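Local atomic coordinates of putative NTP pyrophosphohydrolase (Exiguobacterium sibiricum 255-15, PDB entry 3NL9), a protein that probably hydrolyses nucleoside triphosphates to the monophosphate and pyrophosphate, as an all-helical member of the MazG superfamily. Residues A126-G132 and V146-W152; Q25-I29 and R90-Q94; P5-V11 and F120-Q124. One frame throughout, in Å; residues are numbered along the deposited sequence.

How the interactions relate
Interactions 1 and 3 share helix 117-128: residues 120-124 pack against helix 7-17, while its C-terminal end receives the loop 146-152. Their centres are 16 Å apart, yet interaction 3 is buried, built on a ring pair and an amide against a carboxylate, whereas interaction 1 lies at the surface and relies on an indole, a proline and a bridging water. Interaction 2, partly buried, sits apart on helix 87-112, about 17 Å from interaction 1 and 8 Å from interaction 3 between nearest atoms; there a glutamine amide clasps a loop backbone. Along the chain it is nested within the loop closed by interaction 3, and both touch the second subunit extensively.

Interaction 1 of 3, residues A126-G132 and V146-W152; sequences ANMAKLG and VMKPDGW
W152 lays its indole beside the aliphatic chain of K130, whose CG comes to 3.6 Å from W152 NE1 while CE lies near W152 CZ2. The two side chains cross at a slant. CG of the indole stands anti to the W152 backbone N (chi1 -178°), which carries the ring's nitrogen edge across to the end of helix 117-128. There W152 NE1 donates to A126 O at 2.8 Å, with an N-H...O angle of 169° and the acceptor only 2° out of the ring plane: a nearly straight, in-plane bond, although the donor is tilted from the carbonyl plane. The same edge receives A129 O, 3.5 Å from W152 CD1, and A126 CB packs near W152 CZ2. One face of the ring is overlain near its rim by K148 CG from its own segment. A phenylalanine in place of W152 would probably leave A126 O without this donor and open a gap beside the K130 chain.

P149 continues the contact, its CD lying 3.4 Å from K130 O and its CG close to L131 O, so the proline ring rests on successive carbonyls. A water spans K130 O, at 2.7 Å, and M147 O. The extended K130 chain also passes V146 CG1 at its CD, and ends with its NZ 4.5 Å from K148 NZ, a proximity of like charges that would probably be mildly unfavourable.

Two beta turns, type I from M128 to L131 and type II from P149 to W152, shape the opposing backbones. The contact thus folds the loop preceding helix 156-170 back on the C-terminal end of helix 117-128, while M128 and L131 reach helix 7-17.

Interaction 2 of 3, residues Q25-I29 and R90-Q94; sequences QPTAI and RLVGQ. With EDO (1,2-ethanediol), chain C.
Q94 sets its CG anti to its own carbonyl carbon (chi1 -77°) and runs extended beyond it, carrying its amide from helix 87-112 to the backbone of I29; L91 instead has CG anti to the backbone N (chi1 179°), which directs its two methyls along P26 and T27. The Q94 amide makes a two-bond clasp. Its OE1 accepts from I29 N at 2.9 Å, and its NE2 donates to I29 O at 3.0 Å. In each bond the donor lies in the carbonyl plane, on a lone pair, and I29 O is only 12° out of the Q94 amide plane. Both backbone polar groups of I29 are therefore paired with one side chain, an arrangement that fixes the rotation of the amide. NE2 has a second partner, S53 OG of the second subunit.

The apolar half lies one turn earlier on the helix. L91 CD2 touches P26 CB at 3.6 Å, and L91 CD1 lies 3.5 Å from T27 O. A28 fits closely against the helix, its CA 4.2 Å from the CA of L91, an approach compatible with its small methyl; that CB lies 4.1 Å from R90 CB. A28 N turns to a 1,2-ethanediol, probably from the crystallisation liquor, and donates to its O1, while the diol is also bonded to E87 OE2.

The extended segment 25-29 thus lies on the N-terminal part of helix 87-112 just before helix 31-52 begins. The second subunit touches both pieces, its G113 against P26 and its F49 against Q94.

Interaction 3 of 3, residues P5-V11 and F120-Q124; sequences PNYYQDV and FEIVQ
The edge of the Y7 ring stands on the face of F120, with Y7 CD1 3.3 Å above the F120 plane and over the ring's centre. The centroids are 4.7 Å apart and the planes meet at 83°, which defines a T-shaped (edge-to-face) pair. F120 has CG anti to its backbone N (chi1 174°), and this turns one face of the phenyl to Y7 and its edge to D10 and V11.

Around the rim of F120 the contacts change character. The D10 carboxylate is nearly coplanar with the ring, and its OD2 reaches F120 CE1 at 3.5 Å, a placement likely to be mildly favourable, since ring C-H groups are slightly positive. V11 CG2 also lies at that edge, near F120 CZ. Separately, P5 CB adds an apolar contact to F120 CD1 at 4.0 Å.

One turn further along, the Q124 amide stacks on the D10 carboxylate, their planes nearly parallel. Q124 NE2 donates to D10 O at 3.0 Å, but from above the carbonyl plane and with an N-H...O angle of 137°, a bent bond. Q124 OE1 has its own partner, Y103 OH of the second subunit; the ring of that Y103 also meets F120.

N6 caps the start of helix 7-17, its OD1 accepting from Q9 N. The short segments 7-11 and 120-124 run nearly parallel, with axes 11.2 Å apart at closest approach. The arrangement is a parallel helix-helix packing with an aromatic centre, set in the helical dimer interface of this MazG-clan protein.

Interaction 1 of 3, residues A126-G132 and V146-W152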
# COMPACT_ATOMS: atom_id res chain seq x y z
N ALA A 126 -11.56 -9.28 -12.50
CA ALA A 126 -12.70 -9.71 -11.67
C ALA A 126 -13.53 -8.50 -11.19
O ALA A 126 -14.78 -8.53 -11.17
CB ALA A 126 -12.16 -10.53 -10.46
N ASN A 127 -12.85 -7.43 -10.81
CA ASN A 127 -13.52 -6.22 -10.41
C ASN A 127 -14.37 -5.72 -11.58
O ASN A 127 -15.55 -5.41 -11.41
CB ASN A 127 -12.51 -5.14 -9.98
CG ASN A 127 -12.09 -5.26 -8.52
OD1 ASN A 127 -12.58 -6.13 -7.79
ND2 ASN A 127 -11.20 -4.35 -8.08
N MSE A 128 -13.76 -5.68 -12.77
CA MSE A 128 -14.46 -5.14 -13.97
C MSE A 128 -15.61 -6.05 -14.39
O MSE A 128 -16.59 -5.59 -14.98
CB MSE A 128 -13.48 -4.91 -15.14
CG MSE A 128 -12.43 -3.78 -14.93
SE MSE A 128 -13.24 -2.03 -14.52
CE MSE A 128 -14.41 -1.65 -16.03
N ALA A 129 -15.51 -7.33 -14.07
CA ALA A 129 -16.54 -8.31 -14.44
C ALA A 129 -17.77 -8.23 -13.49
O ALA A 129 -18.70 -9.02 -13.60
CB ALA A 129 -15.95 -9.72 -14.44
N LYS A 130 -17.78 -7.26 -12.57
CA LYS A 130 -18.93 -7.11 -11.67
C LYS A 130 -20.09 -6.41 -12.33
O LYS A 130 -21.14 -6.24 -11.73
CB LYS A 130 -18.54 -6.36 -10.40
CG LYS A 130 -17.64 -7.14 -9.47
CD LYS A 130 -17.62 -6.49 -8.11
CE LYS A 130 -16.66 -7.19 -7.17
NZ LYS A 130 -16.74 -6.61 -5.79
N LEU A 131 -19.94 -6.02 -13.59
CA LEU A 131 -21.08 -5.44 -14.27
C LEU A 131 -22.11 -6.53 -14.47
O LEU A 131 -21.78 -7.69 -14.74
CB LEU A 131 -20.67 -4.82 -15.60
CG LEU A 131 -19.74 -3.63 -15.50
CD1 LEU A 131 -19.18 -3.24 -16.91
CD2 LEU A 131 -20.47 -2.47 -14.81
N GLY A 132 -23.38 -6.15 -14.33
CA GLY A 132 -24.49 -7.04 -14.63
C GLY A 132 -24.66 -7.26 -16.13
O GLY A 132 -23.89 -6.72 -16.95
N VAL A 146 -21.14 -2.01 -4.16
CA VAL A 146 -21.15 -2.68 -5.46
C VAL A 146 -21.32 -4.18 -5.19
O VAL A 146 -20.52 -4.79 -4.46
CB VAL A 146 -19.84 -2.45 -6.26
CG1 VAL A 146 -19.87 -3.25 -7.59
CG2 VAL A 146 -19.63 -0.96 -6.55
N MSE A 147 -22.32 -4.78 -5.82
CA MSE A 147 -22.66 -6.19 -5.62
C MSE A 147 -22.16 -7.05 -6.78
O MSE A 147 -22.00 -6.56 -7.89
CB MSE A 147 -24.17 -6.33 -5.49
CG MSE A 147 -24.77 -5.51 -4.34
SE MSE A 147 -24.23 -6.17 -2.59
CE MSE A 147 -22.33 -5.88 -2.43
N LYS A 148 -21.91 -8.33 -6.49
CA LYS A 148 -21.44 -9.27 -7.50
C LYS A 148 -22.64 -9.79 -8.31
O LYS A 148 -23.69 -10.14 -7.75
CB LYS A 148 -20.70 -10.46 -6.86
CG LYS A 148 -19.64 -10.15 -5.78
CD LYS A 148 -19.34 -11.43 -4.96
CE LYS A 148 -18.77 -11.17 -3.55
NZ LYS A 148 -17.47 -10.49 -3.57
N PRO A 149 -22.51 -9.87 -9.64
CA PRO A 149 -23.65 -10.41 -10.39
C PRO A 149 -23.66 -11.94 -10.38
O PRO A 149 -22.62 -12.57 -10.12
CB PRO A 149 -23.42 -9.89 -11.81
CG PRO A 149 -21.92 -9.81 -11.92
CD PRO A 149 -21.41 -9.46 -10.53
N ASP A 150 -24.83 -12.50 -10.66
CA ASP A 150 -25.01 -13.94 -10.85
C ASP A 150 -24.03 -14.43 -11.91
O ASP A 150 -23.97 -13.89 -13.02
CB ASP A 150 -26.44 -14.26 -11.28
CG ASP A 150 -27.47 -13.90 -10.22
OD1 ASP A 150 -27.15 -13.96 -9.01
OD2 ASP A 150 -28.61 -13.56 -10.62
N GLY A 151 -23.23 -15.43 -11.53
CA GLY A 151 -22.27 -16.06 -12.44
C GLY A 151 -20.87 -15.49 -12.38
O GLY A 151 -20.00 -15.93 -13.14
N TRP A 152 -20.65 -14.52 -11.50
CA TRP A 152 -19.37 -13.85 -11.33
C TRP A 152 -18.33 -14.85 -10.87
O TRP A 152 -18.61 -15.63 -9.95
CB TRP A 152 -19.51 -12.75 -10.30
CG TRP A 152 -18.25 -11.94 -10.05
CD1 TRP A 152 -17.69 -11.04 -10.90
CD2 TRP A 152 -17.45 -11.95 -8.87
NE1 TRP A 152 -16.56 -10.49 -10.32
CE2 TRP A 152 -16.40 -11.03 -9.07
CE3 TRP A 152 -17.52 -12.64 -7.66
CZ2 TRP A 152 -15.43 -10.78 -8.09
CZ3 TRP A 152 -16.55 -12.40 -6.68
CH2 TRP A 152 -15.52 -11.47 -6.91
O HOH W 1 -21.94 -4.55 -9.82

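Interaction 2 of 3, residues Q25-I29 and R90-Q94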
# COMPACT_ATOMS: atom_id res chain seq x y z
N GLN A 25 -8.11 16.99 -11.80
CA GLN A 25 -7.01 17.84 -11.38
C GLN A 25 -6.53 17.36 -10.00
O GLN A 25 -7.34 16.94 -9.18
CB GLN A 25 -7.50 19.28 -11.31
CG GLN A 25 -7.94 19.79 -12.66
CD GLN A 25 -8.11 21.28 -12.67
OE1 GLN A 25 -7.14 22.03 -12.57
NE2 GLN A 25 -9.36 21.72 -12.79
N PRO A 26 -5.21 17.40 -9.76
CA PRO A 26 -4.70 17.10 -8.43
C PRO A 26 -5.47 17.86 -7.34
O PRO A 26 -5.61 19.08 -7.42
CB PRO A 26 -3.23 17.54 -8.52
CG PRO A 26 -2.91 17.35 -9.98
CD PRO A 26 -4.13 17.80 -10.69
N THR A 27 -6.01 17.12 -6.38
CA THR A 27 -6.89 17.66 -5.33
C THR A 27 -6.62 16.93 -4.01
O THR A 27 -6.66 15.72 -3.98
CB THR A 27 -8.37 17.46 -5.68
OG1 THR A 27 -8.71 18.16 -6.89
CG2 THR A 27 -9.25 17.97 -4.54
N ALA A 28 -6.37 17.66 -2.93
CA ALA A 28 -6.19 17.03 -1.62
C ALA A 28 -7.42 16.20 -1.26
O ALA A 28 -8.53 16.66 -1.43
CB ALA A 28 -5.95 18.10 -0.51
N ILE A 29 -7.21 15.00 -0.73
CA ILE A 29 -8.32 14.12 -0.32
C ILE A 29 -8.88 14.65 1.03
O ILE A 29 -8.12 14.82 2.00
CB ILE A 29 -7.85 12.65 -0.18
CG1 ILE A 29 -7.36 12.10 -1.52
CG2 ILE A 29 -8.99 11.75 0.33
CD1 ILE A 29 -6.60 10.79 -1.39
N ARG A 90 -1.51 19.89 2.07
CA ARG A 90 -2.15 18.61 2.34
C ARG A 90 -1.99 17.63 1.16
O ARG A 90 -1.72 16.45 1.37
CB ARG A 90 -3.63 18.81 2.74
CG ARG A 90 -3.79 19.71 3.98
CD ARG A 90 -5.21 19.78 4.59
NE ARG A 90 -6.22 20.31 3.68
CZ ARG A 90 -6.53 21.60 3.54
NH1 ARG A 90 -5.88 22.53 4.24
NH2 ARG A 90 -7.47 21.96 2.68
N LEU A 91 -2.14 18.12 -0.07
CA LEU A 91 -2.00 17.25 -1.26
C LEU A 91 -0.57 16.71 -1.38
O LEU A 91 -0.34 15.52 -1.64
CB LEU A 91 -2.37 18.03 -2.54
CG LEU A 91 -2.27 17.33 -3.91
CD1 LEU A 91 -3.22 16.10 -3.98
CD2 LEU A 91 -2.53 18.34 -5.03
N VAL A 92 0.38 17.60 -1.16
CA VAL A 92 1.78 17.23 -1.28
C VAL A 92 2.12 16.16 -0.25
O VAL A 92 2.74 15.15 -0.58
CB VAL A 92 2.67 18.46 -1.15
CG1 VAL A 92 4.13 18.08 -1.03
CG2 VAL A 92 2.42 19.39 -2.31
N GLY A 93 1.69 16.36 0.99
CA GLY A 93 1.97 15.39 2.05
C GLY A 93 1.30 14.04 1.86
O GLY A 93 1.83 13.01 2.23
N GLN A 94 0.09 14.05 1.33
CA GLN A 94 -0.62 12.83 0.97
C GLN A 94 0.13 12.06 -0.13
O GLN A 94 0.36 10.85 -0.01
CB GLN A 94 -2.03 13.17 0.49
CG GLN A 94 -2.96 13.50 1.60
CD GLN A 94 -4.28 14.11 1.16
OE1 GLN A 94 -4.46 14.39 -0.01
NE2 GLN A 94 -5.20 14.32 2.10
C1 EDO C . -4.77 21.17 -3.74
O1 EDO C . -6.00 20.44 -3.60
C2 EDO C . -4.72 21.87 -5.10
O2 EDO C . -5.98 22.47 -5.40

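Interaction 3 of 3, residues P5-V11 and F120-Q124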
# COMPACT_ATOMS: atom_id res chain seq x y z
N PRO A 5 1.19 -4.20 -15.81
CA PRO A 5 -0.10 -3.50 -15.98
C PRO A 5 0.04 -2.00 -15.74
O PRO A 5 0.91 -1.59 -14.98
CB PRO A 5 -1.02 -4.14 -14.92
CG PRO A 5 -0.25 -5.24 -14.26
CD PRO A 5 1.21 -5.03 -14.59
N ASN A 6 -0.81 -1.19 -16.38
CA ASN A 6 -0.92 0.22 -16.00
C ASN A 6 -1.84 0.33 -14.81
O ASN A 6 -3.07 0.59 -14.95
CB ASN A 6 -1.39 1.17 -17.12
CG ASN A 6 -1.10 2.69 -16.75
OD1 ASN A 6 -1.17 3.14 -15.55
ND2 ASN A 6 -0.75 3.47 -17.77
N TYR A 7 -1.22 0.14 -13.64
CA TYR A 7 -1.93 0.09 -12.37
C TYR A 7 -2.85 1.25 -12.16
O TYR A 7 -4.03 1.06 -11.85
CB TYR A 7 -0.94 0.05 -11.21
CG TYR A 7 -0.03 -1.16 -11.19
CD1 TYR A 7 -0.50 -2.42 -10.86
CD2 TYR A 7 1.32 -1.05 -11.50
CE1 TYR A 7 0.35 -3.55 -10.84
CE2 TYR A 7 2.16 -2.15 -11.49
CZ TYR A 7 1.68 -3.40 -11.15
OH TYR A 7 2.56 -4.48 -11.14
N TYR A 8 -2.32 2.47 -12.33
CA TYR A 8 -3.09 3.68 -12.04
C TYR A 8 -4.27 3.82 -13.01
O TYR A 8 -5.39 4.17 -12.61
CB TYR A 8 -2.16 4.93 -12.08
CG TYR A 8 -2.90 6.25 -11.91
CD1 TYR A 8 -3.37 6.67 -10.66
CD2 TYR A 8 -3.17 7.05 -13.00
CE1 TYR A 8 -4.06 7.90 -10.52
CE2 TYR A 8 -3.84 8.25 -12.87
CZ TYR A 8 -4.29 8.68 -11.64
OH TYR A 8 -4.96 9.89 -11.55
N GLN A 9 -4.02 3.61 -14.30
CA GLN A 9 -5.11 3.73 -15.30
C GLN A 9 -6.18 2.66 -15.07
O GLN A 9 -7.35 2.94 -15.22
CB GLN A 9 -4.58 3.68 -16.72
CG GLN A 9 -3.69 4.93 -17.08
CD GLN A 9 -4.44 6.25 -16.99
OE1 GLN A 9 -5.65 6.30 -17.25
NE2 GLN A 9 -3.73 7.33 -16.66
N ASP A 10 -5.77 1.47 -14.62
CA ASP A 10 -6.73 0.36 -14.37
C ASP A 10 -7.65 0.68 -13.18
O ASP A 10 -8.87 0.57 -13.28
CB ASP A 10 -5.97 -0.94 -14.10
CG ASP A 10 -5.42 -1.62 -15.40
OD1 ASP A 10 -5.76 -1.20 -16.52
OD2 ASP A 10 -4.65 -2.58 -15.28
N VAL A 11 -7.09 1.17 -12.07
CA VAL A 11 -7.93 1.61 -10.95
C VAL A 11 -8.74 2.84 -11.29
O VAL A 11 -9.87 2.95 -10.86
CB VAL A 11 -7.16 1.87 -9.66
CG1 VAL A 11 -8.14 2.30 -8.51
CG2 VAL A 11 -6.43 0.65 -9.28
N PHE A 120 -2.31 -8.53 -9.75
CA PHE A 120 -3.12 -7.31 -9.91
C PHE A 120 -4.07 -7.46 -11.13
O PHE A 120 -5.23 -7.08 -11.06
CB PHE A 120 -2.21 -6.07 -10.08
CG PHE A 120 -2.98 -4.79 -10.38
CD1 PHE A 120 -3.36 -4.49 -11.66
CD2 PHE A 120 -3.29 -3.90 -9.36
CE1 PHE A 120 -4.05 -3.34 -11.94
CE2 PHE A 120 -3.99 -2.70 -9.64
CZ PHE A 120 -4.37 -2.43 -10.92
N GLU A 121 -3.57 -8.00 -12.23
CA GLU A 121 -4.40 -8.22 -13.45
C GLU A 121 -5.64 -9.08 -13.17
O GLU A 121 -6.72 -8.79 -13.66
CB GLU A 121 -3.54 -8.86 -14.55
CG GLU A 121 -4.24 -9.03 -15.88
CD GLU A 121 -3.29 -9.57 -16.98
OE1 GLU A 121 -2.04 -9.44 -16.83
OE2 GLU A 121 -3.79 -10.10 -17.99
N ILE A 122 -5.48 -10.11 -12.35
CA ILE A 122 -6.59 -10.99 -11.97
C ILE A 122 -7.64 -10.21 -11.15
O ILE A 122 -8.87 -10.29 -11.41
CB ILE A 122 -6.06 -12.27 -11.23
CG1 ILE A 122 -5.34 -13.16 -12.22
CG2 ILE A 122 -7.22 -13.00 -10.54
CD1 ILE A 122 -4.37 -14.13 -11.60
N VAL A 123 -7.17 -9.40 -10.21
CA VAL A 123 -8.06 -8.59 -9.34
C VAL A 123 -8.79 -7.57 -10.20
O VAL A 123 -10.01 -7.41 -10.12
CB VAL A 123 -7.26 -7.91 -8.18
CG1 VAL A 123 -8.10 -6.88 -7.43
CG2 VAL A 123 -6.80 -8.95 -7.17
N GLN A 124 -8.04 -6.88 -11.05
CA GLN A 124 -8.64 -5.91 -11.97
C GLN A 124 -9.74 -6.49 -12.84
O GLN A 124 -10.82 -5.86 -13.02
CB GLN A 124 -7.54 -5.32 -12.89
CG GLN A 124 -8.07 -4.34 -13.97
CD GLN A 124 -8.68 -3.10 -13.35
OE1 GLN A 124 -8.50 -2.82 -12.17
NE2 GLN A 124 -9.33 -2.30 -14.18